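PDB 3S2W: transcriptional regulator, MarR family from Methanosarcina mazei, which probably binds DNA as a two-fold symmetric winged-helix dimer and regulates transcription. Local coordinates for the interface of chains A and B. Coordinates in Å, arbitrary orientation; residue numbers count along the deposited sequence, not the author numbering. Chains: chain A/B, Transcriptional regulator, MarR family.

Contact 1: the interface of chains A and B. Residues chain A 73, 75, 152, 156; chain B 30-31, 34.
A:Phe152 drives its ring into B:Tyr34, and this pair dominates the patch where helix 138-157 of chain A packs on helix 20-42 of chain B in the helical dimer core. The meeting is edge-to-face, with planes at 79°. CE1 of A:Phe152 sits 3.4 Å above the ring plane of B:Tyr34, over its centre, and CZ lies 3.5 Å from CZ of B:Tyr34. With CG of A:Phe152 anti to the backbone N (chi1 -178°), the ring is thrown outward from its own helix and its far end does the touching.

A:Phe152 is itself covered from chain B: CB of B:Tyr30 rests over one face near the rim, and the two rings are also edge-to-face. Near the root of the phenylalanine, CD2 of B:Leu31 packs 3.6 Å from CA of A:Phe152. The B:Tyr34 ring is clamped rather than merely leaned on. On the opposite side of its plane from A:Phe152, beyond the rim, CG of A:Lys75 stands 3.5 Å from CZ of B:Tyr34. CD1 of A:Leu156 comes up beside the rim, 3.3 Å from CE2 of B:Tyr34. Rotation of the ring should therefore be restricted. A:Tyr73 and A:Lys75 mark the end of helix 67-74, so the winged-helix lobe touches the partner here, which may help position it for DNA. The hydroxyl OH of B:Tyr34 makes a weak hydrogen bond, 3.3 Å long, to the backbone carbonyl O of A:Tyr73.

Contact 2: the interface of chains A and B. Residues chain A 22; chain B 57, 122, 125-126.
Helix 23-43 of chain A is preceded by A:Glu22, which reaches into chain B between helix 53-61 and helix 118-133, where the partner's dimerisation helix meets its winged-helix DNA-binding lobe. CG of A:Glu22 lies beside its own backbone N (chi1 -81°), and the bend at chi2 (138°) turns the carboxylate along B:Lys122. The stem packs first: CG of A:Glu22 touches the methyl CB of B:Ala125 at 3.7 Å. Further out, the carboxylate lies against the aliphatic part of the lysine, with OE1 of A:Glu22 3.7 Å from CB and OE2 3.5 Å from CG of B:Lys122.

The methyl CE of selenomethionine B:Met57, brought round by bends at chi2 and chi3, meets OE2 of A:Glu22 at 3.2 Å. The lysine chain runs extended beyond CG and carries its ammonium past the acid: NZ of B:Lys122 stays 5.1 Å from OE2 of A:Glu22. That is too long for a salt bridge, though the opposite charges may still attract. Cutting A:Glu22 back to an alanine is likely to leave CB of B:Ala125, the B:Lys122 stem and CE of B:Met57 without the side chain packed on them, and the ammonium without a nearby negative charge. By lodging one side chain between two helices of the partner, the site helps fix the start of helix 23-43 on the other subunit, and may help hold the partner's DNA-binding lobe in place relative to the dimer.

Contact 3: the interface of chains A and B. Residues chain A 131-136; chain B 150-151, 154.
The ring of A:Phe136 meets B:Ile150 off one side of its plane, past the rim at CZ, which lies 3.6 Å from the branch methyl CG2 of B:Ile150; the carbonyl O of A:Leu132 and CA of A:Phe133 lie at the ring's edge, in plane. Nearby, CE2 of A:Phe136 comes within 3.8 Å of CG of selenomethionine B:Met151, whose chain crosses the phenylalanine at about a right angle but is poorly ordered.

The other flat group is the amide of B:Asn154, on helix 138-157. CG anti to its carbonyl carbon (chi1 -80°) swings this amide toward the end of helix 112-133. There its nitrogen ND2 spans two backbone carbonyls, donating to O of A:Leu132 at 3.0 Å and to O of A:Ser134 at 3.1 Å. Both acceptors are tilted from the amide plane. At A:Leu132 the donor stands 56° out of the carbonyl plane; at A:Ser134 it lies in that plane, on a lone pair. The paired bonds should restrain the amide's rotation, and they tie the partner helix to the turn that closes helix 112-133. CB of B:Asn154 packs close by, on the carbonyl O of A:Ile131. The carbonyl O of A:Ser134 is gripped a second time, from its own chain, by the hydroxyl OG of A:Ser135 at 2.6 Å.

Contact 1: the interface of chains A and B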
ATOM      1  N   TYR A  73       9.494   4.076 -11.541  1.00 55.82           N
ATOM      2  CA  TYR A  73       9.063   2.673 -11.539  1.00 59.43           C
ATOM      3  C   TYR A  73       8.269   2.366 -10.278  1.00 57.01           C
ATOM      4  O   TYR A  73       7.203   1.759 -10.340  1.00 63.28           O
ATOM      5  CB  TYR A  73      10.251   1.695 -11.594  1.00 70.85           C
ATOM      6  CG  TYR A  73      11.111   1.722 -12.851  1.00 85.90           C
ATOM      7  CD1 TYR A  73      10.688   2.366 -14.014  1.00 92.65           C
ATOM      8  CD2 TYR A  73      12.354   1.088 -12.872  1.00 92.73           C
ATOM      9  CE1 TYR A  73      11.478   2.379 -15.158  1.00 91.15           C
ATOM     10  CE2 TYR A  73      13.149   1.099 -14.011  1.00 94.53           C
ATOM     11  CZ  TYR A  73      12.705   1.744 -15.148  1.00 97.25           C
ATOM     12  OH  TYR A  73      13.497   1.754 -16.276  1.00105.57           O
ATOM     13  N   LYS A  75       6.949   4.379  -8.401  1.00 50.22           N
ATOM     14  CA  LYS A  75       5.971   5.443  -8.204  1.00 46.21           C
ATOM     15  C   LYS A  75       6.017   5.905  -6.762  1.00 48.71           C
ATOM     16  O   LYS A  75       4.981   6.006  -6.098  1.00 52.17           O
ATOM     17  CB  LYS A  75       4.554   5.002  -8.594  1.00 42.32           C
ATOM     18  CG  LYS A  75       4.358   4.730 -10.084  1.00 47.64           C
ATOM     19  CD  LYS A  75       4.270   6.023 -10.854  1.00 53.71           C
ATOM     20  CE  LYS A  75       4.051   5.767 -12.318  1.00 64.89           C
ATOM     21  NZ  LYS A  75       3.092   6.760 -12.874  1.00 82.36           N
ATOM     22  N   PHE A 152      -2.607  -5.523 -11.854  1.00 53.22           N
ATOM     23  CA  PHE A 152      -1.622  -4.472 -11.926  1.00 52.68           C
ATOM     24  C   PHE A 152      -1.470  -3.897 -13.332  1.00 56.86           C
ATOM     25  O   PHE A 152      -1.396  -2.675 -13.502  1.00 66.60           O
ATOM     26  CB  PHE A 152      -0.265  -4.922 -11.412  1.00 63.39           C
ATOM     27  CG  PHE A 152       0.744  -3.818 -11.441  1.00 75.31           C
ATOM     28  CD1 PHE A 152       0.460  -2.603 -10.817  1.00 79.35           C
ATOM     29  CD2 PHE A 152       1.935  -3.956 -12.119  1.00 73.11           C
ATOM     30  CE1 PHE A 152       1.357  -1.552 -10.849  1.00 80.68           C
ATOM     31  CE2 PHE A 152       2.840  -2.912 -12.155  1.00 78.44           C
ATOM     32  CZ  PHE A 152       2.552  -1.706 -11.516  1.00 82.96           C
ATOM     33  N   LEU A 156      -1.668  -0.179 -14.573  1.00 76.78           N
ATOM     34  CA  LEU A 156      -0.539   0.346 -15.324  1.00 74.10           C
ATOM     35  C   LEU A 156      -0.931   0.942 -16.674  1.00 81.35           C
ATOM     36  O   LEU A 156      -0.333   1.924 -17.120  1.00 86.21           O
ATOM     37  CB  LEU A 156       0.504  -0.749 -15.513  1.00 71.92           C
ATOM     38  CG  LEU A 156       1.922  -0.278 -15.806  1.00 74.73           C
ATOM     39  CD1 LEU A 156       2.276   0.919 -14.946  1.00 76.45           C
ATOM     40  CD2 LEU A 156       2.912  -1.405 -15.589  1.00 73.32           C
TER
ATOM     41  N   TYR B  30       2.772  -2.544  -5.221  1.00 32.51           N
ATOM     42  CA  TYR B  30       2.563  -1.787  -6.451  1.00 40.74           C
ATOM     43  C   TYR B  30       1.094  -1.362  -6.640  1.00 45.80           C
ATOM     44  O   TYR B  30       0.827  -0.189  -6.887  1.00 44.51           O
ATOM     45  CB  TYR B  30       3.088  -2.556  -7.668  1.00 46.17           C
ATOM     46  CG  TYR B  30       4.591  -2.441  -7.852  1.00 55.59           C
ATOM     47  CD1 TYR B  30       5.140  -1.490  -8.712  1.00 59.17           C
ATOM     48  CD2 TYR B  30       5.453  -3.276  -7.162  1.00 54.89           C
ATOM     49  CE1 TYR B  30       6.501  -1.391  -8.877  1.00 64.60           C
ATOM     50  CE2 TYR B  30       6.801  -3.193  -7.318  1.00 65.39           C
ATOM     51  CZ  TYR B  30       7.332  -2.253  -8.173  1.00 73.58           C
ATOM     52  OH  TYR B  30       8.703  -2.187  -8.311  1.00 75.92           O
ATOM     53  N   LEU B  31       0.149  -2.298  -6.502  1.00 47.60           N
ATOM     54  CA  LEU B  31      -1.274  -1.939  -6.528  1.00 43.74           C
ATOM     55  C   LEU B  31      -1.613  -0.828  -5.537  1.00 39.46           C
ATOM     56  O   LEU B  31      -2.366   0.086  -5.863  1.00 35.04           O
ATOM     57  CB  LEU B  31      -2.154  -3.154  -6.279  1.00 41.27           C
ATOM     58  CG  LEU B  31      -2.104  -4.147  -7.431  1.00 40.51           C
ATOM     59  CD1 LEU B  31      -2.772  -5.468  -7.046  1.00 31.95           C
ATOM     60  CD2 LEU B  31      -2.735  -3.522  -8.661  1.00 32.21           C
ATOM     61  N   TYR B  34      -0.085   2.464  -6.793  1.00 35.14           N
ATOM     62  CA  TYR B  34      -0.795   2.908  -7.992  1.00 39.16           C
ATOM     63  C   TYR B  34      -2.172   3.462  -7.627  1.00 35.39           C
ATOM     64  O   TYR B  34      -2.581   4.493  -8.152  1.00 37.32           O
ATOM     65  CB  TYR B  34      -0.810   1.818  -9.081  1.00 36.41           C
ATOM     66  CG  TYR B  34       0.530   1.775  -9.826  1.00 52.13           C
ATOM     67  CD1 TYR B  34       1.721   1.584  -9.136  1.00 43.49           C
ATOM     68  CD2 TYR B  34       0.606   1.968 -11.201  1.00 65.02           C
ATOM     69  CE1 TYR B  34       2.934   1.563  -9.780  1.00 49.41           C
ATOM     70  CE2 TYR B  34       1.835   1.943 -11.865  1.00 64.88           C
ATOM     71  CZ  TYR B  34       2.997   1.742 -11.144  1.00 60.35           C
ATOM     72  OH  TYR B  34       4.233   1.727 -11.775  1.00 58.17           O
TER

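Contact 2: the interface of chains A and B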
ATOM      1  N   GLU A  22     -15.855  -1.335  -3.140  1.00 58.71           N
ATOM      2  CA  GLU A  22     -14.724  -0.712  -2.463  1.00 59.73           C
ATOM      3  C   GLU A  22     -13.766  -1.731  -1.853  1.00 57.30           C
ATOM      4  O   GLU A  22     -12.651  -1.382  -1.480  1.00 62.32           O
ATOM      5  CB  GLU A  22     -15.205   0.242  -1.373  1.00 61.16           C
ATOM      6  CG  GLU A  22     -15.626   1.592  -1.893  1.00 73.35           C
ATOM      7  CD  GLU A  22     -16.893   2.083  -1.242  1.00 85.36           C
ATOM      8  OE1 GLU A  22     -17.961   1.985  -1.883  1.00 90.67           O
ATOM      9  OE2 GLU A  22     -16.823   2.565  -0.092  1.00 90.07           O
TER
HETATM   10  N   MSE B  57     -12.393   7.697   4.789  1.00 39.88           N
HETATM   11  CA  MSE B  57     -13.208   6.496   4.564  1.00 40.23           C
HETATM   12  C   MSE B  57     -13.646   5.787   5.862  1.00 37.16           C
HETATM   13  O   MSE B  57     -14.821   5.474   6.023  1.00 40.60           O
HETATM   14  CB  MSE B  57     -12.496   5.508   3.614  1.00 30.57           C
HETATM   15  CG  MSE B  57     -12.359   6.023   2.156  1.00 58.88           C
HETATM   16 SE   MSE B  57     -14.082   6.341   1.240  0.74 63.20          SE
HETATM   17  CE  MSE B  57     -14.744   4.504   1.267  1.00 54.44           C
ATOM     18  N   LYS B 122     -16.835   7.485  -2.271  1.00 37.34           N
ATOM     19  CA  LYS B 122     -17.159   6.076  -2.535  1.00 42.95           C
ATOM     20  C   LYS B 122     -17.194   5.732  -4.034  1.00 45.21           C
ATOM     21  O   LYS B 122     -16.784   4.639  -4.436  1.00 51.96           O
ATOM     22  CB  LYS B 122     -18.434   5.650  -1.807  1.00 44.32           C
ATOM     23  CG  LYS B 122     -18.313   5.758  -0.292  1.00 58.05           C
ATOM     24  CD  LYS B 122     -19.592   5.349   0.440  1.00 67.69           C
ATOM     25  CE  LYS B 122     -19.335   5.196   1.945  1.00 72.49           C
ATOM     26  NZ  LYS B 122     -20.520   4.734   2.728  1.00 70.88           N
ATOM     27  N   ALA B 125     -13.449   5.509  -5.102  1.00 37.46           N
ATOM     28  CA  ALA B 125     -12.871   4.238  -4.678  1.00 29.49           C
ATOM     29  C   ALA B 125     -13.409   3.086  -5.524  1.00 38.25           C
ATOM     30  O   ALA B 125     -12.685   2.159  -5.868  1.00 39.17           O
ATOM     31  CB  ALA B 125     -13.161   3.975  -3.220  1.00 32.24           C
ATOM     32  N   SER B 126     -14.695   3.126  -5.846  1.00 41.96           N
ATOM     33  CA  SER B 126     -15.256   2.003  -6.556  1.00 40.72           C
ATOM     34  C   SER B 126     -14.801   2.051  -8.016  1.00 43.15           C
ATOM     35  O   SER B 126     -14.735   1.022  -8.682  1.00 40.84           O
ATOM     36  CB  SER B 126     -16.780   1.927  -6.401  1.00 38.91           C
ATOM     37  OG  SER B 126     -17.429   2.514  -7.511  1.00 59.82           O
TER

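Contact 3: the interface of chains A and B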
ATOM      1  N   ILE A 131       2.640 -16.328   5.208  1.00 47.79           N
ATOM      2  CA  ILE A 131       1.574 -15.934   6.070  1.00 47.40           C
ATOM      3  C   ILE A 131       0.340 -15.607   5.224  1.00 44.42           C
ATOM      4  O   ILE A 131      -0.765 -15.962   5.586  1.00 39.49           O
ATOM      5  CB  ILE A 131       2.006 -14.736   6.952  1.00 54.14           C
ATOM      6  CG1 ILE A 131       2.920 -15.232   8.075  1.00 52.45           C
ATOM      7  CG2 ILE A 131       0.783 -14.011   7.538  1.00 45.04           C
ATOM      8  CD1 ILE A 131       3.450 -14.142   8.953  1.00 54.98           C
ATOM      9  N   LEU A 132       0.507 -14.936   4.093  1.00 40.21           N
ATOM     10  CA  LEU A 132      -0.690 -14.544   3.361  1.00 41.52           C
ATOM     11  C   LEU A 132      -1.402 -15.735   2.710  1.00 47.72           C
ATOM     12  O   LEU A 132      -2.629 -15.736   2.578  1.00 49.74           O
ATOM     13  CB  LEU A 132      -0.383 -13.466   2.325  1.00 36.87           C
ATOM     14  CG  LEU A 132       0.065 -12.099   2.848  1.00 38.62           C
ATOM     15  CD1 LEU A 132       0.255 -11.073   1.703  1.00 31.80           C
ATOM     16  CD2 LEU A 132      -0.937 -11.584   3.868  1.00 32.49           C
ATOM     17  N   PHE A 133      -0.631 -16.742   2.310  1.00 43.46           N
ATOM     18  CA  PHE A 133      -1.164 -17.871   1.543  1.00 41.80           C
ATOM     19  C   PHE A 133      -1.682 -19.020   2.396  1.00 48.08           C
ATOM     20  O   PHE A 133      -2.206 -19.999   1.867  1.00 59.42           O
ATOM     21  CB  PHE A 133      -0.090 -18.417   0.613  1.00 49.48           C
ATOM     22  CG  PHE A 133       0.074 -17.642  -0.663  1.00 50.98           C
ATOM     23  CD1 PHE A 133      -1.016 -17.103  -1.314  1.00 56.59           C
ATOM     24  CD2 PHE A 133       1.325 -17.478  -1.228  1.00 49.68           C
ATOM     25  CE1 PHE A 133      -0.853 -16.400  -2.511  1.00 55.03           C
ATOM     26  CE2 PHE A 133       1.486 -16.781  -2.411  1.00 50.42           C
ATOM     27  CZ  PHE A 133       0.392 -16.240  -3.049  1.00 47.14           C
ATOM     28  N   SER A 134      -1.516 -18.924   3.708  1.00 43.86           N
ATOM     29  CA  SER A 134      -2.013 -19.958   4.602  1.00 47.59           C
ATOM     30  C   SER A 134      -3.429 -20.402   4.204  1.00 47.54           C
ATOM     31  O   SER A 134      -4.361 -19.588   4.120  1.00 37.45           O
ATOM     32  CB  SER A 134      -1.986 -19.475   6.057  1.00 57.18           C
ATOM     33  OG  SER A 134      -2.424 -20.491   6.951  1.00 63.33           O
ATOM     34  N   SER A 135      -3.554 -21.703   3.954  1.00 52.31           N
ATOM     35  CA  SER A 135      -4.801 -22.374   3.571  1.00 48.69           C
ATOM     36  C   SER A 135      -4.972 -22.500   2.061  1.00 44.60           C
ATOM     37  O   SER A 135      -5.866 -23.203   1.608  1.00 48.31           O
ATOM     38  CB  SER A 135      -6.043 -21.749   4.216  1.00 50.86           C
ATOM     39  OG  SER A 135      -6.580 -20.712   3.407  1.00 54.99           O
ATOM     40  N   PHE A 136      -4.106 -21.843   1.290  1.00 42.21           N
ATOM     41  CA  PHE A 136      -4.098 -22.023  -0.167  1.00 49.14           C
ATOM     42  C   PHE A 136      -3.152 -23.131  -0.633  1.00 55.10           C
ATOM     43  O   PHE A 136      -2.015 -23.217  -0.166  1.00 62.54           O
ATOM     44  CB  PHE A 136      -3.723 -20.722  -0.875  1.00 46.75           C
ATOM     45  CG  PHE A 136      -4.682 -19.606  -0.613  1.00 58.56           C
ATOM     46  CD1 PHE A 136      -5.991 -19.678  -1.081  1.00 65.16           C
ATOM     47  CD2 PHE A 136      -4.293 -18.496   0.115  1.00 57.04           C
ATOM     48  CE1 PHE A 136      -6.884 -18.658  -0.841  1.00 55.89           C
ATOM     49  CE2 PHE A 136      -5.184 -17.471   0.358  1.00 54.44           C
ATOM     50  CZ  PHE A 136      -6.478 -17.547  -0.125  1.00 53.75           C
TER
ATOM     51  N   ILE B 150      -9.544 -13.845   2.476  1.00 42.40           N
ATOM     52  CA  ILE B 150      -8.780 -14.824   3.229  1.00 39.73           C
ATOM     53  C   ILE B 150      -7.405 -14.262   3.543  1.00 43.52           C
ATOM     54  O   ILE B 150      -6.941 -14.326   4.681  1.00 48.88           O
ATOM     55  CB  ILE B 150      -8.689 -16.176   2.494  1.00 45.56           C
ATOM     56  CG1 ILE B 150     -10.073 -16.845   2.449  1.00 45.50           C
ATOM     57  CG2 ILE B 150      -7.708 -17.101   3.188  1.00 41.11           C
ATOM     58  CD1 ILE B 150     -10.111 -18.144   1.621  1.00 40.23           C
HETATM   59  N   MSE B 151      -6.763 -13.668   2.548  1.00 45.88           N
HETATM   60  CA  MSE B 151      -5.439 -13.111   2.773  1.00 49.40           C
HETATM   61  C   MSE B 151      -5.501 -11.991   3.788  1.00 52.45           C
HETATM   62  O   MSE B 151      -4.670 -11.908   4.696  1.00 53.40           O
HETATM   63  CB  MSE B 151      -4.837 -12.612   1.470  1.00 42.10           C
HETATM   64  CG  MSE B 151      -4.526 -13.743   0.521  1.00 52.42           C
HETATM   65 SE   MSE B 151      -3.623 -13.157  -1.105  0.82 66.87          SE
HETATM   66  CE  MSE B 151      -3.542 -14.895  -1.969  1.00258.56           C
ATOM     67  N   ASN B 154      -5.707 -13.488   7.151  1.00 52.57           N
ATOM     68  CA  ASN B 154      -4.452 -14.136   7.502  1.00 47.90           C
ATOM     69  C   ASN B 154      -3.477 -13.124   8.071  1.00 48.62           C
ATOM     70  O   ASN B 154      -2.876 -13.361   9.115  1.00 52.07           O
ATOM     71  CB  ASN B 154      -3.833 -14.824   6.283  1.00 45.62           C
ATOM     72  CG  ASN B 154      -4.455 -16.166   5.994  1.00 46.10           C
ATOM     73  OD1 ASN B 154      -4.879 -16.862   6.904  1.00 50.97           O
ATOM     74  ND2 ASN B 154      -4.504 -16.541   4.726  1.00 44.91           N
TER

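The three contacts are spread over one two-fold interface: the C-alpha centres of contacts 1 and 2 lie about 18 Å apart, those of contacts 1 and 3 about 23 Å, and those of contacts 2 and 3 about 24 Å. Helix 138-157 serves contact 1 from chain A and contact 3 from chain B. Helix 20-42 of chain B serves contact 1, and A:Glu22 of contact 2 precedes its chain A counterpart, 23-43. Contacts 1 and 2 also touch DNA-binding-lobe helices, 67-74 and 53-61. Each patch has a twin with the chains exchanged, so the subunits interlock at several places, consistent with a MarR dimer.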